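Local atomic coordinates of predicted acetamidase/formamidase (Thermoanaerobacter tengcongensis, PDB entry 3TKK), a protein that binds zinc and calcium and, as a member of the acetamidase/formamidase family, probably hydrolyses carbon-nitrogen bonds of linear amides. Residues E250-H255 and T265-T270; P220-K223 and T228-I231; N42-N47 and K89-T94; H246-L251 and A285-P290. All blocks are in the same frame, centred on the assembly; numbering follows the deposited sequence.

Contact 1. Residues E250-H255 and T265-T270. With CA (calcium ion), chain E.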
loop_
_atom_site.group_PDB
_atom_site.type_symbol
_atom_site.label_atom_id
_atom_site.label_comp_id
_atom_site.label_asym_id
_atom_site.label_seq_id
_atom_site.Cartn_x
_atom_site.Cartn_y
_atom_site.Cartn_z
ATOM N N GLU A 250 8.825 15.716 8.556
ATOM C CA GLU A 250 10.001 16.327 9.153
ATOM C C GLU A 250 11.184 16.495 8.135
ATOM O O GLU A 250 11.861 17.525 8.159
ATOM C CB GLU A 250 10.382 15.555 10.446
ATOM C CG GLU A 250 11.613 16.042 11.150
ATOM C CD GLU A 250 11.357 17.259 12.040
ATOM O OE1 GLU A 250 10.192 17.774 12.075
ATOM O OE2 GLU A 250 12.341 17.706 12.737
ATOM N N LEU A 251 11.457 15.516 7.263
ATOM C CA LEU A 251 12.484 15.698 6.237
ATOM C C LEU A 251 12.131 16.924 5.451
ATOM O O LEU A 251 12.982 17.766 5.200
ATOM C CB LEU A 251 12.616 14.569 5.233
ATOM C CG LEU A 251 13.657 13.437 5.445
ATOM C CD1 LEU A 251 14.866 13.758 6.410
ATOM C CD2 LEU A 251 13.034 12.040 5.712
ATOM N N PHE A 252 10.892 17.039 5.015
ATOM C CA PHE A 252 10.461 18.254 4.239
ATOM C C PHE A 252 10.538 19.536 5.044
ATOM O O PHE A 252 10.976 20.599 4.558
ATOM C CB PHE A 252 9.057 18.087 3.593
ATOM C CG PHE A 252 9.107 17.397 2.242
ATOM C CD1 PHE A 252 9.449 16.057 2.125
ATOM C CD2 PHE A 252 8.868 18.123 1.100
ATOM C CE1 PHE A 252 9.582 15.454 0.852
ATOM C CE2 PHE A 252 8.952 17.526 -0.159
ATOM C CZ PHE A 252 9.298 16.206 -0.270
ATOM N N LYS A 253 10.134 19.475 6.294
ATOM C CA LYS A 253 10.145 20.675 7.087
ATOM C C LYS A 253 11.605 21.192 7.232
ATOM O O LYS A 253 11.915 22.352 7.063
ATOM C CB LYS A 253 9.573 20.335 8.453
ATOM C CG LYS A 253 9.868 21.372 9.536
ATOM C CD LYS A 253 8.870 21.374 10.674
ATOM C CE LYS A 253 9.572 21.743 12.001
ATOM N NZ LYS A 253 8.618 22.533 12.836
ATOM N N LYS A 254 12.503 20.281 7.498
ATOM C CA LYS A 254 13.882 20.654 7.853
ATOM C C LYS A 254 14.786 20.927 6.651
ATOM O O LYS A 254 15.892 21.451 6.842
ATOM C CB LYS A 254 14.510 19.645 8.815
ATOM C CG LYS A 254 13.607 19.424 10.076
ATOM C CD LYS A 254 14.436 19.020 11.315
ATOM C CE LYS A 254 14.679 20.183 12.271
ATOM N NZ LYS A 254 13.322 20.756 12.546
ATOM N N HIS A 255 14.298 20.635 5.438
ATOM C CA HIS A 255 15.149 20.710 4.266
ATOM C C HIS A 255 14.437 21.518 3.194
ATOM O O HIS A 255 14.877 21.557 2.049
ATOM C CB HIS A 255 15.503 19.293 3.748
ATOM C CG HIS A 255 16.221 18.449 4.758
ATOM N ND1 HIS A 255 17.574 18.574 5.009
ATOM C CD2 HIS A 255 15.779 17.469 5.588
ATOM C CE1 HIS A 255 17.933 17.696 5.944
ATOM N NE2 HIS A 255 16.861 17.033 6.332
ATOM N N THR A 265 -0.689 18.855 2.153
ATOM C CA THR A 265 -1.537 18.749 0.949
ATOM C C THR A 265 -0.758 18.151 -0.228
ATOM O O THR A 265 -1.336 17.414 -1.090
ATOM C CB THR A 265 -2.153 20.075 0.529
ATOM O OG1 THR A 265 -1.133 21.049 0.323
ATOM C CG2 THR A 265 -3.202 20.599 1.605
ATOM N N LEU A 266 0.516 18.462 -0.299
ATOM C CA LEU A 266 1.427 17.832 -1.281
ATOM C C LEU A 266 1.486 16.283 -1.072
ATOM O O LEU A 266 1.350 15.501 -2.047
ATOM C CB LEU A 266 2.868 18.363 -1.122
ATOM C CG LEU A 266 3.920 17.717 -2.087
ATOM C CD1 LEU A 266 3.590 17.996 -3.474
ATOM C CD2 LEU A 266 5.364 18.225 -1.840
ATOM N N PHE A 267 1.644 15.870 0.201
ATOM C CA PHE A 267 1.709 14.464 0.534
ATOM C C PHE A 267 0.363 13.776 0.218
ATOM O O PHE A 267 0.343 12.586 -0.147
ATOM C CB PHE A 267 1.935 14.323 2.010
ATOM C CG PHE A 267 3.401 14.498 2.437
ATOM C CD1 PHE A 267 4.340 15.092 1.601
ATOM C CD2 PHE A 267 3.778 14.115 3.668
ATOM C CE1 PHE A 267 5.679 15.236 2.000
ATOM C CE2 PHE A 267 5.096 14.275 4.101
ATOM C CZ PHE A 267 6.061 14.840 3.238
ATOM N N SER A 268 -0.721 14.503 0.447
ATOM C CA SER A 268 -2.011 13.918 0.246
ATOM C C SER A 268 -2.228 13.562 -1.225
ATOM O O SER A 268 -3.089 12.659 -1.514
ATOM C CB SER A 268 -3.137 14.896 0.646
ATOM O OG SER A 268 -4.259 14.245 1.284
ATOM N N ILE A 269 -1.602 14.300 -2.137
ATOM C CA ILE A 269 -1.889 14.116 -3.558
ATOM C C ILE A 269 -0.829 13.420 -4.386
ATOM O O ILE A 269 -1.119 12.943 -5.559
ATOM C CB ILE A 269 -2.253 15.455 -4.280
ATOM C CG1 ILE A 269 -1.063 16.406 -4.370
ATOM C CG2 ILE A 269 -3.486 16.093 -3.611
ATOM C CD1 ILE A 269 -1.383 17.700 -5.276
ATOM N N THR A 270 0.398 13.406 -3.840
ATOM C CA THR A 270 1.450 12.813 -4.553
ATOM C C THR A 270 2.274 11.822 -3.788
ATOM O O THR A 270 3.150 11.162 -4.371
ATOM C CB THR A 270 2.284 13.922 -5.216
ATOM O OG1 THR A 270 2.981 13.348 -6.335
ATOM C CG2 THR A 270 3.228 14.505 -4.226
HETATM CA CA CA E . 11.871 24.603 6.832
HETATM O O HOH W 1 10.937 25.322 8.504
HETATM O O HOH W 2 9.733 24.890 6.328
#

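Contact 2. Residues P220-K223 and T228-I231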
loop_
_atom_site.group_PDB
_atom_site.type_symbol
_atom_site.label_atom_id
_atom_site.label_comp_id
_atom_site.label_asym_id
_atom_site.label_seq_id
_atom_site.Cartn_x
_atom_site.Cartn_y
_atom_site.Cartn_z
ATOM N N PRO A 220 14.317 4.107 8.932
ATOM C CA PRO A 220 15.075 3.917 7.716
ATOM C C PRO A 220 14.327 4.528 6.610
ATOM O O PRO A 220 13.095 4.821 6.717
ATOM C CB PRO A 220 15.041 2.386 7.500
ATOM C CG PRO A 220 14.916 1.917 8.949
ATOM C CD PRO A 220 13.869 2.819 9.477
ATOM N N VAL A 221 15.057 4.683 5.533
ATOM C CA VAL A 221 14.474 5.223 4.302
ATOM C C VAL A 221 15.005 4.400 3.107
ATOM O O VAL A 221 16.136 3.911 3.157
ATOM C CB VAL A 221 14.978 6.688 4.080
ATOM C CG1 VAL A 221 14.644 7.172 2.548
ATOM C CG2 VAL A 221 14.368 7.628 5.117
ATOM N N VAL A 222 14.181 4.128 2.112
ATOM C CA VAL A 222 14.679 3.366 0.926
ATOM C C VAL A 222 14.506 4.224 -0.238
ATOM O O VAL A 222 13.446 4.931 -0.417
ATOM C CB VAL A 222 14.036 1.925 0.711
ATOM C CG1 VAL A 222 12.560 2.002 0.803
ATOM C CG2 VAL A 222 14.496 1.388 -0.771
ATOM N N LYS A 223 15.515 4.229 -1.110
ATOM C CA LYS A 223 15.343 5.051 -2.300
ATOM C C LYS A 223 15.601 4.122 -3.474
ATOM O O LYS A 223 16.580 3.392 -3.455
ATOM C CB LYS A 223 16.388 6.158 -2.328
ATOM C CG LYS A 223 16.416 6.954 -3.718
ATOM C CD LYS A 223 17.470 8.103 -3.697
ATOM C CE LYS A 223 17.657 8.748 -5.125
ATOM N NZ LYS A 223 18.860 9.600 -5.011
ATOM N N THR A 228 11.229 7.394 -3.131
ATOM C CA THR A 228 11.976 7.472 -1.917
ATOM C C THR A 228 10.948 7.273 -0.847
ATOM O O THR A 228 9.911 7.951 -0.866
ATOM C CB THR A 228 12.646 8.902 -1.717
ATOM O OG1 THR A 228 13.726 9.005 -2.643
ATOM C CG2 THR A 228 13.366 8.948 -0.311
ATOM N N ALA A 229 11.135 6.322 0.072
ATOM C CA ALA A 229 9.989 6.073 0.962
ATOM C C ALA A 229 10.501 5.949 2.366
ATOM O O ALA A 229 11.489 5.255 2.522
ATOM C CB ALA A 229 9.387 4.696 0.590
ATOM N N THR A 230 9.836 6.546 3.374
ATOM C CA THR A 230 10.324 6.398 4.716
ATOM C C THR A 230 9.719 5.106 5.092
ATOM O O THR A 230 8.617 4.778 4.512
ATOM C CB THR A 230 9.749 7.564 5.601
ATOM O OG1 THR A 230 8.358 7.810 5.210
ATOM C CG2 THR A 230 10.510 8.953 5.268
ATOM N N ILE A 231 10.334 4.367 6.064
ATOM C CA ILE A 231 9.778 3.043 6.509
ATOM C C ILE A 231 9.568 3.142 8.031
ATOM O O ILE A 231 10.414 3.790 8.701
ATOM C CB ILE A 231 10.848 1.989 6.336
ATOM C CG1 ILE A 231 11.424 1.975 4.854
ATOM C CG2 ILE A 231 10.292 0.527 6.750
ATOM C CD1 ILE A 231 10.452 1.560 3.930
#

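Contact 3. Residues N42-N47 and K89-T94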
loop_
_atom_site.group_PDB
_atom_site.type_symbol
_atom_site.label_atom_id
_atom_site.label_comp_id
_atom_site.label_asym_id
_atom_site.label_seq_id
_atom_site.Cartn_x
_atom_site.Cartn_y
_atom_site.Cartn_z
ATOM N N ASN A 42 18.439 -22.507 6.611
ATOM C CA ASN A 42 18.536 -23.687 5.725
ATOM C C ASN A 42 18.056 -25.048 6.349
ATOM O O ASN A 42 18.551 -26.091 5.939
ATOM C CB ASN A 42 20.001 -23.836 5.224
ATOM C CG ASN A 42 20.440 -22.649 4.331
ATOM O OD1 ASN A 42 21.599 -22.579 3.909
ATOM N ND2 ASN A 42 19.504 -21.725 4.041
ATOM N N GLN A 43 17.128 -25.032 7.329
ATOM C CA GLN A 43 16.710 -26.265 8.025
ATOM C C GLN A 43 15.647 -27.104 7.261
ATOM O O GLN A 43 15.417 -28.269 7.592
ATOM C CB GLN A 43 16.235 -25.958 9.446
ATOM C CG GLN A 43 17.376 -25.586 10.394
ATOM C CD GLN A 43 16.858 -25.292 11.800
ATOM O OE1 GLN A 43 16.413 -24.175 12.099
ATOM N NE2 GLN A 43 16.900 -26.302 12.672
ATOM N N ILE A 44 14.986 -26.474 6.272
ATOM C CA ILE A 44 14.076 -27.154 5.319
ATOM C C ILE A 44 14.697 -27.102 3.925
ATOM O O ILE A 44 14.653 -26.082 3.230
ATOM C CB ILE A 44 12.668 -26.488 5.212
ATOM C CG1 ILE A 44 11.940 -26.407 6.579
ATOM C CG2 ILE A 44 11.814 -27.199 4.101
ATOM C CD1 ILE A 44 10.416 -26.153 6.403
ATOM N N GLN A 45 15.275 -28.228 3.519
ATOM C CA GLN A 45 15.932 -28.343 2.235
ATOM C C GLN A 45 15.122 -29.227 1.312
ATOM O O GLN A 45 15.354 -29.274 0.102
ATOM C CB GLN A 45 17.327 -28.949 2.441
ATOM C CG GLN A 45 18.279 -27.976 3.097
ATOM C CD GLN A 45 19.294 -28.714 3.855
ATOM O OE1 GLN A 45 19.579 -28.396 5.006
ATOM N NE2 GLN A 45 19.831 -29.760 3.243
ATOM N N SER A 46 14.185 -29.962 1.894
ATOM C CA SER A 46 13.400 -30.905 1.127
ATOM C C SER A 46 12.049 -31.062 1.817
ATOM O O SER A 46 11.888 -30.690 2.979
ATOM C CB SER A 46 14.127 -32.254 1.030
ATOM O OG SER A 46 13.222 -33.279 0.692
ATOM N N ASN A 47 11.070 -31.590 1.083
ATOM C CA ASN A 47 9.816 -31.969 1.697
ATOM C C ASN A 47 9.879 -33.314 2.381
ATOM O O ASN A 47 10.897 -33.697 2.984
ATOM C CB ASN A 47 8.696 -32.002 0.642
ATOM C CG ASN A 47 8.182 -30.593 0.256
ATOM O OD1 ASN A 47 8.446 -30.104 -0.852
ATOM N ND2 ASN A 47 7.421 -29.952 1.165
ATOM N N LYS A 89 16.600 -23.264 -5.050
ATOM C CA LYS A 89 15.340 -23.685 -4.455
ATOM C C LYS A 89 14.928 -22.742 -3.323
ATOM O O LYS A 89 15.756 -21.980 -2.873
ATOM C CB LYS A 89 15.403 -25.083 -3.913
ATOM C CG LYS A 89 15.958 -25.184 -2.538
ATOM C CD LYS A 89 16.523 -26.634 -2.441
ATOM C CE LYS A 89 17.739 -26.642 -1.501
ATOM N NZ LYS A 89 17.284 -26.367 -0.129
ATOM N N GLY A 90 13.635 -22.722 -2.958
ATOM C CA GLY A 90 13.196 -21.883 -1.815
ATOM C C GLY A 90 12.060 -22.549 -1.069
ATOM O O GLY A 90 11.597 -23.598 -1.477
ATOM N N VAL A 91 11.590 -21.950 -0.002
ATOM C CA VAL A 91 10.574 -22.623 0.766
ATOM C C VAL A 91 9.453 -21.647 1.008
ATOM O O VAL A 91 9.734 -20.459 1.254
ATOM C CB VAL A 91 11.172 -22.955 2.128
ATOM C CG1 VAL A 91 10.156 -23.711 3.001
ATOM C CG2 VAL A 91 12.501 -23.868 1.888
ATOM N N LEU A 92 8.205 -22.148 0.965
ATOM C CA LEU A 92 7.027 -21.394 1.261
ATOM C C LEU A 92 6.525 -22.056 2.543
ATOM O O LEU A 92 6.529 -23.333 2.623
ATOM C CB LEU A 92 5.956 -21.607 0.160
ATOM C CG LEU A 92 6.472 -20.868 -1.051
ATOM C CD1 LEU A 92 5.811 -21.336 -2.271
ATOM C CD2 LEU A 92 6.141 -19.385 -0.744
ATOM N N ALA A 93 6.056 -21.234 3.480
ATOM C CA ALA A 93 5.480 -21.660 4.761
ATOM C C ALA A 93 4.217 -20.950 5.088
ATOM O O ALA A 93 4.064 -19.728 4.827
ATOM C CB ALA A 93 6.527 -21.490 5.915
ATOM N N THR A 94 3.246 -21.694 5.670
ATOM C CA THR A 94 2.117 -20.997 6.305
ATOM C C THR A 94 1.481 -21.942 7.290
ATOM O O THR A 94 2.042 -22.944 7.564
ATOM C CB THR A 94 1.037 -20.617 5.271
ATOM O OG1 THR A 94 0.066 -19.737 5.871
ATOM C CG2 THR A 94 0.324 -21.866 4.652
#

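Contact 4. Residues H246-L251 and A285-P290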
loop_
_atom_site.group_PDB
_atom_site.type_symbol
_atom_site.label_atom_id
_atom_site.label_comp_id
_atom_site.label_asym_id
_atom_site.label_seq_id
_atom_site.Cartn_x
_atom_site.Cartn_y
_atom_site.Cartn_z
ATOM N N HIS A 246 4.932 11.198 9.352
ATOM C CA HIS A 246 5.594 12.217 10.117
ATOM C C HIS A 246 7.081 12.326 9.834
ATOM O O HIS A 246 7.605 13.458 9.856
ATOM C CB HIS A 246 5.351 12.059 11.673
ATOM C CG HIS A 246 3.953 12.400 12.090
ATOM N ND1 HIS A 246 3.610 13.632 12.601
ATOM C CD2 HIS A 246 2.836 11.641 12.168
ATOM C CE1 HIS A 246 2.317 13.664 12.850
ATOM N NE2 HIS A 246 1.848 12.449 12.658
ATOM N N ASP A 247 7.773 11.191 9.573
ATOM C CA ASP A 247 9.203 11.215 9.429
ATOM C C ASP A 247 9.443 11.887 8.063
ATOM O O ASP A 247 10.373 12.672 7.967
ATOM C CB ASP A 247 9.896 9.800 9.462
ATOM C CG ASP A 247 9.905 9.160 10.879
ATOM O OD1 ASP A 247 9.840 9.859 11.955
ATOM O OD2 ASP A 247 9.970 7.930 10.899
ATOM N N MET A 248 8.664 11.544 7.020
ATOM C CA MET A 248 8.737 12.260 5.785
ATOM C C MET A 248 8.394 13.755 5.896
ATOM O O MET A 248 9.022 14.571 5.145
ATOM C CB MET A 248 7.903 11.645 4.647
ATOM C CG MET A 248 8.288 12.218 3.286
ATOM S SD MET A 248 9.774 11.581 2.525
ATOM C CE MET A 248 9.137 10.077 1.669
ATOM N N ALA A 249 7.403 14.120 6.745
ATOM C CA ALA A 249 7.019 15.530 6.904
ATOM C C ALA A 249 8.199 16.324 7.569
ATOM O O ALA A 249 8.500 17.504 7.260
ATOM C CB ALA A 249 5.734 15.675 7.755
ATOM N N GLU A 250 8.825 15.716 8.556
ATOM C CA GLU A 250 10.001 16.327 9.153
ATOM C C GLU A 250 11.184 16.495 8.135
ATOM O O GLU A 250 11.861 17.525 8.159
ATOM C CB GLU A 250 10.382 15.555 10.446
ATOM C CG GLU A 250 11.613 16.042 11.150
ATOM C CD GLU A 250 11.357 17.259 12.040
ATOM O OE1 GLU A 250 10.192 17.774 12.075
ATOM O OE2 GLU A 250 12.341 17.706 12.737
ATOM N N LEU A 251 11.457 15.516 7.263
ATOM C CA LEU A 251 12.484 15.698 6.237
ATOM C C LEU A 251 12.131 16.924 5.451
ATOM O O LEU A 251 12.982 17.766 5.200
ATOM C CB LEU A 251 12.616 14.569 5.233
ATOM C CG LEU A 251 13.657 13.437 5.445
ATOM C CD1 LEU A 251 14.866 13.758 6.410
ATOM C CD2 LEU A 251 13.034 12.040 5.712
ATOM N N ALA A 285 5.103 -0.356 7.528
ATOM C CA ALA A 285 4.502 0.402 6.496
ATOM C C ALA A 285 5.476 1.363 5.966
ATOM O O ALA A 285 6.580 1.534 6.521
ATOM C CB ALA A 285 3.270 1.261 7.088
ATOM N N ARG A 286 5.058 2.034 4.913
ATOM C CA ARG A 286 5.914 2.996 4.363
ATOM C C ARG A 286 5.223 4.185 3.794
ATOM O O ARG A 286 4.023 4.123 3.541
ATOM C CB ARG A 286 6.834 2.350 3.371
ATOM C CG ARG A 286 6.250 1.773 2.179
ATOM C CD ARG A 286 7.236 0.794 1.495
ATOM N NE ARG A 286 6.585 0.446 0.221
ATOM C CZ ARG A 286 6.025 -0.740 -0.073
ATOM N NH1 ARG A 286 6.267 -1.799 0.680
ATOM N NH2 ARG A 286 5.453 -0.922 -1.289
ATOM N N PHE A 287 5.942 5.294 3.621
ATOM C CA PHE A 287 5.380 6.403 2.812
ATOM C C PHE A 287 6.273 6.844 1.661
ATOM O O PHE A 287 7.419 7.232 1.851
ATOM C CB PHE A 287 5.053 7.584 3.740
ATOM C CG PHE A 287 4.299 8.695 3.021
ATOM C CD1 PHE A 287 2.961 8.514 2.697
ATOM C CD2 PHE A 287 4.901 9.932 2.773
ATOM C CE1 PHE A 287 2.237 9.470 2.011
ATOM C CE2 PHE A 287 4.137 10.920 2.083
ATOM C CZ PHE A 287 2.808 10.724 1.769
ATOM N N SER A 288 5.752 6.821 0.432
ATOM C CA SER A 288 6.630 6.888 -0.710
ATOM C C SER A 288 6.292 8.137 -1.492
ATOM O O SER A 288 5.106 8.346 -1.805
ATOM C CB SER A 288 6.224 5.696 -1.548
ATOM O OG SER A 288 6.937 5.561 -2.708
ATOM N N LEU A 289 7.317 8.890 -1.964
ATOM C CA LEU A 289 7.187 10.020 -2.904
ATOM C C LEU A 289 8.058 9.779 -4.151
ATOM O O LEU A 289 9.072 9.134 -4.079
ATOM C CB LEU A 289 7.622 11.326 -2.250
ATOM C CG LEU A 289 6.601 11.824 -1.235
ATOM C CD1 LEU A 289 7.272 12.680 -0.102
ATOM C CD2 LEU A 289 5.500 12.640 -2.024
ATOM N N PRO A 290 7.638 10.281 -5.286
ATOM C CA PRO A 290 8.472 10.244 -6.464
ATOM C C PRO A 290 9.773 10.978 -6.210
ATOM O O PRO A 290 9.779 12.073 -5.727
ATOM C CB PRO A 290 7.635 11.013 -7.533
ATOM C CG PRO A 290 6.243 10.903 -7.086
ATOM C CD PRO A 290 6.391 11.024 -5.510
#

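Contact 1. Residues E250-H255 and T265-T270
F252 and F267 meet as a T-shaped pair, the rim of the F267 ring directed at a face of F252. Their planes stand at 90° and their centroids lie 5.3 Å apart. The nearest atoms are CD1 of F252 and CZ of F267, at 3.8 Å, while CE1 of F267 sits over the F252 face, off its centre. An edge-on approach of this kind sets the slightly positive ring hydrogens of F267 against the electron-rich face of F252. L266, whose CG lies anti to the backbone N (chi1 178°), adds a methyl that approaches the same ring obliquely: its CD2 is 4.0 Å from CE2 of F252. Both aromatic residues and L266 are buried, and this small apolar cluster packs helix 237-255 against helix 260-270, two successive helices that lie beside strand 283-290. L289 of that strand touches both phenylalanine rings. The other side of helix 237-255 is quite different. E250, K253, K254 and H255 are exposed and take no part in the contact, as suits charged or polar residues turned to solvent. Here the backbone does the binding: K253 O coordinates a calcium ion at 2.3 Å, with T256 O as a second protein ligand and two waters alongside. Away from F252, helix 260-270 faces the second subunit, where S268 OG is hydrogen-bonded to G195 N and S197 O of that neighbouring chain.

Contact 2. Residues P220-K223 and T228-I231
V221 lays its CG1 methyl against CG2 of T228, 3.6 Å away, and turns its other branch toward T230, with CG2 to CG2 at 4.1 Å. The valine has CG1 anti to its own N (chi1 166°), which spreads the two methyls toward alternate residues of the facing strand. K223 lies on this same face; its CG passes 3.5 Å from T228 OG1 before the extended chain leads the ammonium away. The threonine hydroxyls have partners beyond the pair: T228 OG1 is hydrogen-bonded to N291 and T230 OG1 to A244 O, so each threonine offers a methyl to V221 while its buried oxygen is satisfied. On the other face, V222 CG1 packs 3.8 Å from I231 CD1 and also touches the small A229. Between the faces, V222 and A229 form a hydrogen-bonded pair, joined by V222 N to A229 O at 2.9 Å and A229 N to V222 O at 2.7 Å. I231 N adds a bond to P220 O; proline lacks an N-H but can still accept through its carbonyl. Branched residues suit these extended backbones, and the pattern is that of an antiparallel beta hairpin, strands 221-223 and 227-234, within the large mixed sheet.

Contact 3. Residues N42-N47 and K89-T94
I44 and V91 cross at about a right angle, each offering methyls to the other. I44 CG2 lies 4.0 Å from V91 CG1, and V91 CG2 comes to 3.4 Å from the backbone oxygen I44 O. With CG1 placed anti to the backbone N (chi1 -179°), V91 spreads both branches toward the loop, so one meets the isoleucine side chain and the other its carbonyl. Beta-branched residues suit this buried part of the contact, and I44 also rests on S110 and V112 of strand 108-116. K89 approaches at an angle to Q45. Its chain bends at chi3 and chi4, bringing NZ to 3.4 Å from Q45 CA and 3.6 Å from Q45 CB, with only a weak hydrogen bond to Q45 O at 3.5 Å. A leucine in place of K89 would probably leave Q45 O without this donor and the exposed Q45 end of the loop less well tied to the strand. The loop thus lies over strand 89-95, outermost in a four-stranded antiparallel sheet; the V91 side chain is about 4 Å from that of the zinc ligand E200. Apolar packing carries the buried half, whereas the long lysine bond suggests a weak polar attachment, backed by van der Waals contact with Q45.

Contact 4. Residues H246-L251 and A285-P290
M248 reaches from the helix to F287 and L289, two residues apart on the strand and both directed toward it. Its CG lies anti to the backbone N (chi1 -165°), which carries the chain out from the helix; bends at chi2 and chi3, 79° and 85°, then fold the thioether round so that its whole length is used. At the base, M248 CB lies near the plane of the F287 ring, 3.9 Å from CD2 at its edge. Farther along, M248 CG packs 3.6 Å from L289 CD1, and SD follows at 3.8 Å from that same methyl. The terminal CE then lies 3.7 Å from L289 CD1 and comes to 3.3 Å from F287 O, so the end of the side chain is lodged against the strand backbone. L289 has CG beside its N, an orientation that presents CD1 to the methionine. An unbranched, flexible methionine suits this buried position because it can curve between a flat ring and a branched side chain. Replacing M248 by alanine takes away CG, SD and CE, including the methyl that touches F287 O, and is likely to leave a gap beside L289 CD1, with the leucine less firmly held. The contact sets helix 237-255 on one face of the large mixed sheet. M248 also touches T230 of the adjacent strand 227-234, and F267 of helix 260-270 packs against M248 and F287, joining both helices to strand 283-290.

In the fold
Contacts 1, 2 and 4 form one continuous core. Contacts 1 and 4 share helix 237-255, with centres 7 Å apart, and F267 CZ of contact 1 lies 3.4 Å from M248 CG of contact 4. Contact 2 supplies the neighbouring strand: T230 O and F287 N, 2.9 Å apart, probably hydrogen-bond 227-234 to 283-290. Contact 3 stands across the chain's centre, about 31 Å from contact 1 at the nearest atoms and without touching the others. Its V91 side chain is about 9 Å from the zinc ion. The V91 and I231 side chains each lie about 12 Å from a calcium ion other than the one K253 O binds. Contacts 1, 3 and 4 all reach the second subunit.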